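PDB 6TL1: protein TASOR from Homo sapiens, which serves as a core component of the HUSH complex, which maintains epigenetic silencing at H3K9me3-rich loci; this piece is its pseudo-PARP domain. Local coordinates for residues Asp152-Ala165 against Glu178-Leu192. Sequence-based numbering, arbitrary orientation.
Sequences DPTPKHECHVSKNA and ELTQYYFYEYGFDEL
The Tyr-185 ring is sandwiched between Pro-153 and the backbone of Glu-158: CB of Pro-153 sits over the centre of one face, a CH-pi contact 3.4 Å from the centroid, while Glu-158 O lies over the opposite face toward the rim. Pro-153 suits this face, since its compact apolar ring offers C-H groups and it has no backbone N-H to satisfy. One ring edge, at CE2, meets the face of the His-160 imidazole with the planes at 72°. With chi1 at 55°, CG of Tyr-185 stands between the backbone N and the carbonyl carbon, and the hydroxyl reaches the type II turn 154-157. There OH donates to Thr-154 O at 2.6 Å, on a lone pair in the carbonyl plane. Tyr-187 OH donates to the preceding carbonyl, Pro-153 O, at 2.6 Å, but from 26° out of the carbonyl plane; Leu-192, from its own segment, lays CD2 over one face of the Tyr-187 ring. His-160 NE2 takes the N-H of Thr-154 and also bonds to its OG1, 2.8 Å away; ND1 bonds to Leu-100 O, so both imidazole nitrogens have partners. Alongside, Tyr-183 sends its OH to Ser-102 O.

Strands 159-162 and 181-184 are antiparallel neighbours in the mixed sheet, joined by His-160 N to Tyr-183 O (2.8 Å) and the return bond. On the other sheet face, Cys-159 CB packs over the Phe-184 ring, and Val-161 CG1 meets the Tyr-182 edge at CD1 (3.4 Å). Aromatic rings thus supply apolar packing, while two phenols bond to backbone carbonyls, joining loop 152-158 to residues 185-187, which follow strand 181-184.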
# COMPACT_ATOMS: atom_id res chain seq x y z
N ASP A 152 -8.48 -17.32 6.67
CA ASP A 152 -8.98 -16.77 5.43
C ASP A 152 -9.28 -15.29 5.63
O ASP A 152 -9.39 -14.83 6.77
CB ASP A 152 -10.25 -17.51 4.99
CG ASP A 152 -9.97 -18.88 4.39
OD1 ASP A 152 -8.80 -19.19 4.09
OD2 ASP A 152 -10.94 -19.64 4.19
N PRO A 153 -9.38 -14.51 4.56
CA PRO A 153 -9.76 -13.10 4.73
C PRO A 153 -11.06 -12.99 5.51
O PRO A 153 -11.99 -13.79 5.32
CB PRO A 153 -9.91 -12.61 3.28
CG PRO A 153 -8.94 -13.44 2.53
CD PRO A 153 -9.06 -14.82 3.15
N THR A 154 -11.10 -12.04 6.45
CA THR A 154 -12.22 -11.93 7.37
C THR A 154 -13.40 -11.27 6.68
O THR A 154 -13.27 -10.12 6.22
CB THR A 154 -11.82 -11.14 8.60
OG1 THR A 154 -10.72 -11.77 9.25
CG2 THR A 154 -12.98 -11.14 9.59
N PRO A 155 -14.55 -11.91 6.55
CA PRO A 155 -15.69 -11.29 5.88
C PRO A 155 -16.13 -10.03 6.61
O PRO A 155 -15.98 -9.91 7.83
CB PRO A 155 -16.77 -12.36 5.91
CG PRO A 155 -15.99 -13.67 6.02
CD PRO A 155 -14.85 -13.31 6.95
N LYS A 156 -16.64 -9.07 5.84
CA LYS A 156 -17.24 -7.84 6.35
C LYS A 156 -16.21 -6.91 6.99
O LYS A 156 -16.57 -6.03 7.76
CB LYS A 156 -18.37 -8.15 7.34
CG LYS A 156 -19.51 -8.95 6.73
CD LYS A 156 -20.01 -8.36 5.43
CE LYS A 156 -21.17 -9.17 4.88
NZ LYS A 156 -21.62 -8.58 3.58
N HIS A 157 -14.93 -7.13 6.71
CA HIS A 157 -13.85 -6.24 7.08
C HIS A 157 -13.09 -5.90 5.81
O HIS A 157 -13.13 -6.66 4.84
CB HIS A 157 -12.90 -6.88 8.12
CG HIS A 157 -13.55 -7.15 9.45
ND1 HIS A 157 -14.49 -8.15 9.63
CD2 HIS A 157 -13.42 -6.53 10.65
CE1 HIS A 157 -14.90 -8.14 10.89
NE2 HIS A 157 -14.27 -7.17 11.53
N GLU A 158 -12.44 -4.74 5.80
CA GLU A 158 -11.79 -4.33 4.56
C GLU A 158 -10.35 -4.79 4.44
O GLU A 158 -9.85 -4.92 3.31
CB GLU A 158 -11.86 -2.81 4.40
CG GLU A 158 -13.21 -2.32 3.85
CD GLU A 158 -14.40 -2.75 4.70
OE1 GLU A 158 -14.61 -2.13 5.77
OE2 GLU A 158 -15.08 -3.73 4.33
N CYS A 159 -9.65 -5.04 5.56
CA CYS A 159 -8.25 -5.42 5.47
C CYS A 159 -7.85 -6.11 6.76
O CYS A 159 -8.55 -6.05 7.77
CB CYS A 159 -7.31 -4.23 5.22
SG CYS A 159 -7.32 -3.00 6.56
N HIS A 160 -6.72 -6.81 6.71
CA HIS A 160 -6.03 -7.27 7.91
C HIS A 160 -4.84 -6.38 8.19
O HIS A 160 -4.19 -5.89 7.26
CB HIS A 160 -5.55 -8.71 7.75
CG HIS A 160 -6.65 -9.73 7.70
ND1 HIS A 160 -6.41 -11.07 7.48
CD2 HIS A 160 -7.99 -9.61 7.84
CE1 HIS A 160 -7.55 -11.73 7.51
NE2 HIS A 160 -8.53 -10.86 7.72
N VAL A 161 -4.52 -6.20 9.48
CA VAL A 161 -3.28 -5.56 9.91
C VAL A 161 -2.75 -6.36 11.09
O VAL A 161 -3.47 -7.14 11.71
CB VAL A 161 -3.43 -4.07 10.32
CG1 VAL A 161 -4.08 -3.27 9.21
CG2 VAL A 161 -4.21 -3.94 11.63
N SER A 162 -1.46 -6.18 11.38
CA SER A 162 -0.85 -6.87 12.52
C SER A 162 -1.27 -6.21 13.82
O SER A 162 -1.09 -5.01 13.99
CB SER A 162 0.67 -6.88 12.40
OG SER A 162 1.06 -7.70 11.31
N LYS A 163 -1.73 -7.03 14.77
CA LYS A 163 -2.29 -6.54 16.02
C LYS A 163 -1.41 -5.53 16.75
O LYS A 163 -1.89 -4.49 17.22
CB LYS A 163 -2.56 -7.73 16.95
CG LYS A 163 -3.32 -7.35 18.21
CD LYS A 163 -4.81 -7.33 17.97
CE LYS A 163 -5.51 -6.55 19.06
NZ LYS A 163 -5.02 -6.95 20.41
N ASN A 164 -0.12 -5.81 16.88
CA ASN A 164 0.75 -4.96 17.70
C ASN A 164 1.82 -4.26 16.88
O ASN A 164 2.91 -4.00 17.39
CB ASN A 164 1.38 -5.78 18.82
CG ASN A 164 0.38 -6.17 19.89
OD1 ASN A 164 -0.33 -5.31 20.42
ND2 ASN A 164 0.32 -7.46 20.22
N ALA A 165 1.50 -3.89 15.64
CA ALA A 165 2.47 -3.27 14.74
C ALA A 165 3.03 -1.95 15.27
O ALA A 165 4.13 -1.55 14.88
CB ALA A 165 1.84 -3.04 13.37
N GLU A 178 7.35 -7.26 7.21
CA GLU A 178 6.13 -8.06 7.16
C GLU A 178 5.12 -7.65 8.22
O GLU A 178 3.90 -7.76 8.00
CB GLU A 178 6.47 -9.55 7.28
CG GLU A 178 7.29 -10.05 6.11
CD GLU A 178 8.80 -9.92 6.34
OE1 GLU A 178 9.22 -9.04 7.13
OE2 GLU A 178 9.57 -10.65 5.67
N LEU A 179 5.58 -7.21 9.40
CA LEU A 179 4.63 -6.86 10.45
C LEU A 179 3.97 -5.50 10.23
O LEU A 179 2.98 -5.20 10.91
CB LEU A 179 5.32 -6.88 11.81
CG LEU A 179 5.71 -8.25 12.38
CD1 LEU A 179 6.69 -8.07 13.55
CD2 LEU A 179 4.47 -9.03 12.84
N THR A 180 4.49 -4.66 9.33
CA THR A 180 3.91 -3.34 9.07
C THR A 180 3.20 -3.30 7.72
O THR A 180 3.23 -2.28 7.02
CB THR A 180 4.97 -2.25 9.15
OG1 THR A 180 6.00 -2.51 8.19
CG2 THR A 180 5.59 -2.19 10.56
N GLN A 181 2.59 -4.41 7.32
CA GLN A 181 1.85 -4.47 6.08
C GLN A 181 0.36 -4.25 6.31
O GLN A 181 -0.16 -4.44 7.42
CB GLN A 181 2.04 -5.82 5.38
CG GLN A 181 3.46 -6.12 5.04
CD GLN A 181 3.90 -5.34 3.82
OE1 GLN A 181 3.26 -5.39 2.76
NE2 GLN A 181 4.98 -4.57 3.98
N TYR A 182 -0.30 -3.82 5.25
CA TYR A 182 -1.75 -3.85 5.13
C TYR A 182 -2.11 -4.99 4.18
O TYR A 182 -1.42 -5.20 3.18
CB TYR A 182 -2.29 -2.53 4.57
CG TYR A 182 -2.15 -1.33 5.47
CD1 TYR A 182 -2.47 -1.40 6.82
CD2 TYR A 182 -1.71 -0.11 4.97
CE1 TYR A 182 -2.34 -0.30 7.65
CE2 TYR A 182 -1.59 1.01 5.79
CZ TYR A 182 -1.90 0.90 7.13
OH TYR A 182 -1.78 1.99 7.96
N TYR A 183 -3.18 -5.71 4.47
CA TYR A 183 -3.63 -6.84 3.66
C TYR A 183 -5.07 -6.59 3.23
O TYR A 183 -5.99 -6.74 4.04
CB TYR A 183 -3.49 -8.14 4.44
CG TYR A 183 -3.97 -9.41 3.77
CD1 TYR A 183 -3.25 -9.98 2.73
CD2 TYR A 183 -5.10 -10.07 4.23
CE1 TYR A 183 -3.66 -11.19 2.16
CE2 TYR A 183 -5.53 -11.28 3.65
CZ TYR A 183 -4.80 -11.82 2.62
OH TYR A 183 -5.21 -13.00 2.05
N PHE A 184 -5.25 -6.18 1.98
CA PHE A 184 -6.55 -5.80 1.44
C PHE A 184 -7.16 -6.94 0.64
O PHE A 184 -6.47 -7.63 -0.12
CB PHE A 184 -6.42 -4.56 0.56
CG PHE A 184 -6.15 -3.31 1.34
CD1 PHE A 184 -7.20 -2.56 1.86
CD2 PHE A 184 -4.86 -2.89 1.57
CE1 PHE A 184 -6.96 -1.41 2.59
CE2 PHE A 184 -4.61 -1.73 2.30
CZ PHE A 184 -5.67 -1.00 2.82
N TYR A 185 -8.46 -7.13 0.79
CA TYR A 185 -9.14 -8.20 0.07
C TYR A 185 -10.58 -7.78 -0.10
O TYR A 185 -11.06 -6.84 0.55
CB TYR A 185 -9.04 -9.52 0.83
CG TYR A 185 -9.55 -9.36 2.23
CD1 TYR A 185 -10.91 -9.50 2.51
CD2 TYR A 185 -8.69 -9.05 3.27
CE1 TYR A 185 -11.38 -9.33 3.79
CE2 TYR A 185 -9.15 -8.90 4.56
CZ TYR A 185 -10.49 -9.04 4.82
OH TYR A 185 -10.96 -8.87 6.10
N GLU A 186 -11.29 -8.52 -0.94
CA GLU A 186 -12.70 -8.23 -1.13
C GLU A 186 -13.39 -9.49 -1.61
O GLU A 186 -12.96 -10.11 -2.59
CB GLU A 186 -12.90 -7.09 -2.14
CG GLU A 186 -14.33 -6.63 -2.25
CD GLU A 186 -14.49 -5.36 -3.06
OE1 GLU A 186 -13.57 -4.98 -3.82
OE2 GLU A 186 -15.56 -4.74 -2.95
N TYR A 187 -14.46 -9.88 -0.92
CA TYR A 187 -15.24 -11.00 -1.38
C TYR A 187 -16.20 -10.51 -2.45
O TYR A 187 -16.87 -9.48 -2.28
CB TYR A 187 -16.02 -11.62 -0.22
CG TYR A 187 -15.18 -12.51 0.68
CD1 TYR A 187 -14.98 -13.84 0.37
CD2 TYR A 187 -14.61 -12.01 1.85
CE1 TYR A 187 -14.22 -14.66 1.20
CE2 TYR A 187 -13.85 -12.82 2.69
CZ TYR A 187 -13.66 -14.14 2.35
OH TYR A 187 -12.91 -14.96 3.16
N GLY A 188 -16.28 -11.25 -3.55
CA GLY A 188 -17.36 -11.10 -4.50
C GLY A 188 -18.49 -11.95 -4.00
O GLY A 188 -18.56 -12.28 -2.80
N PHE A 189 -19.37 -12.36 -4.89
CA PHE A 189 -20.41 -13.30 -4.50
C PHE A 189 -19.94 -14.69 -4.91
O PHE A 189 -19.93 -15.03 -6.10
CB PHE A 189 -21.76 -12.94 -5.08
CG PHE A 189 -22.77 -14.05 -5.00
CD1 PHE A 189 -22.91 -14.79 -3.83
CD2 PHE A 189 -23.59 -14.35 -6.08
CE1 PHE A 189 -23.82 -15.82 -3.74
CE2 PHE A 189 -24.51 -15.38 -6.00
CZ PHE A 189 -24.63 -16.12 -4.83
N ASP A 190 -19.55 -15.49 -3.92
CA ASP A 190 -19.05 -16.87 -3.95
C ASP A 190 -17.55 -16.97 -4.24
O ASP A 190 -17.02 -18.08 -4.26
CB ASP A 190 -19.77 -17.76 -4.99
CG ASP A 190 -20.81 -18.66 -4.35
OD1 ASP A 190 -20.90 -18.68 -3.10
OD2 ASP A 190 -21.54 -19.34 -5.10
N GLU A 191 -16.85 -15.86 -4.45
CA GLU A 191 -15.43 -15.92 -4.79
C GLU A 191 -14.74 -14.67 -4.28
O GLU A 191 -15.35 -13.60 -4.19
CB GLU A 191 -15.21 -16.06 -6.30
CG GLU A 191 -14.11 -17.05 -6.67
CD GLU A 191 -14.13 -17.41 -8.14
OE1 GLU A 191 -14.02 -16.50 -8.98
OE2 GLU A 191 -14.26 -18.61 -8.45
N LEU A 192 -13.47 -14.80 -3.94
CA LEU A 192 -12.68 -13.63 -3.62
C LEU A 192 -12.35 -12.90 -4.91
O LEU A 192 -12.04 -13.52 -5.93
CB LEU A 192 -11.39 -14.02 -2.89
CG LEU A 192 -11.59 -14.28 -1.40
CD1 LEU A 192 -10.48 -15.15 -0.85
CD2 LEU A 192 -11.66 -12.95 -0.68
O HOH W 1 -13.05 -6.90 2.17
O HOH W 2 0.38 -4.34 10.06
O HOH W 3 1.73 -6.80 8.63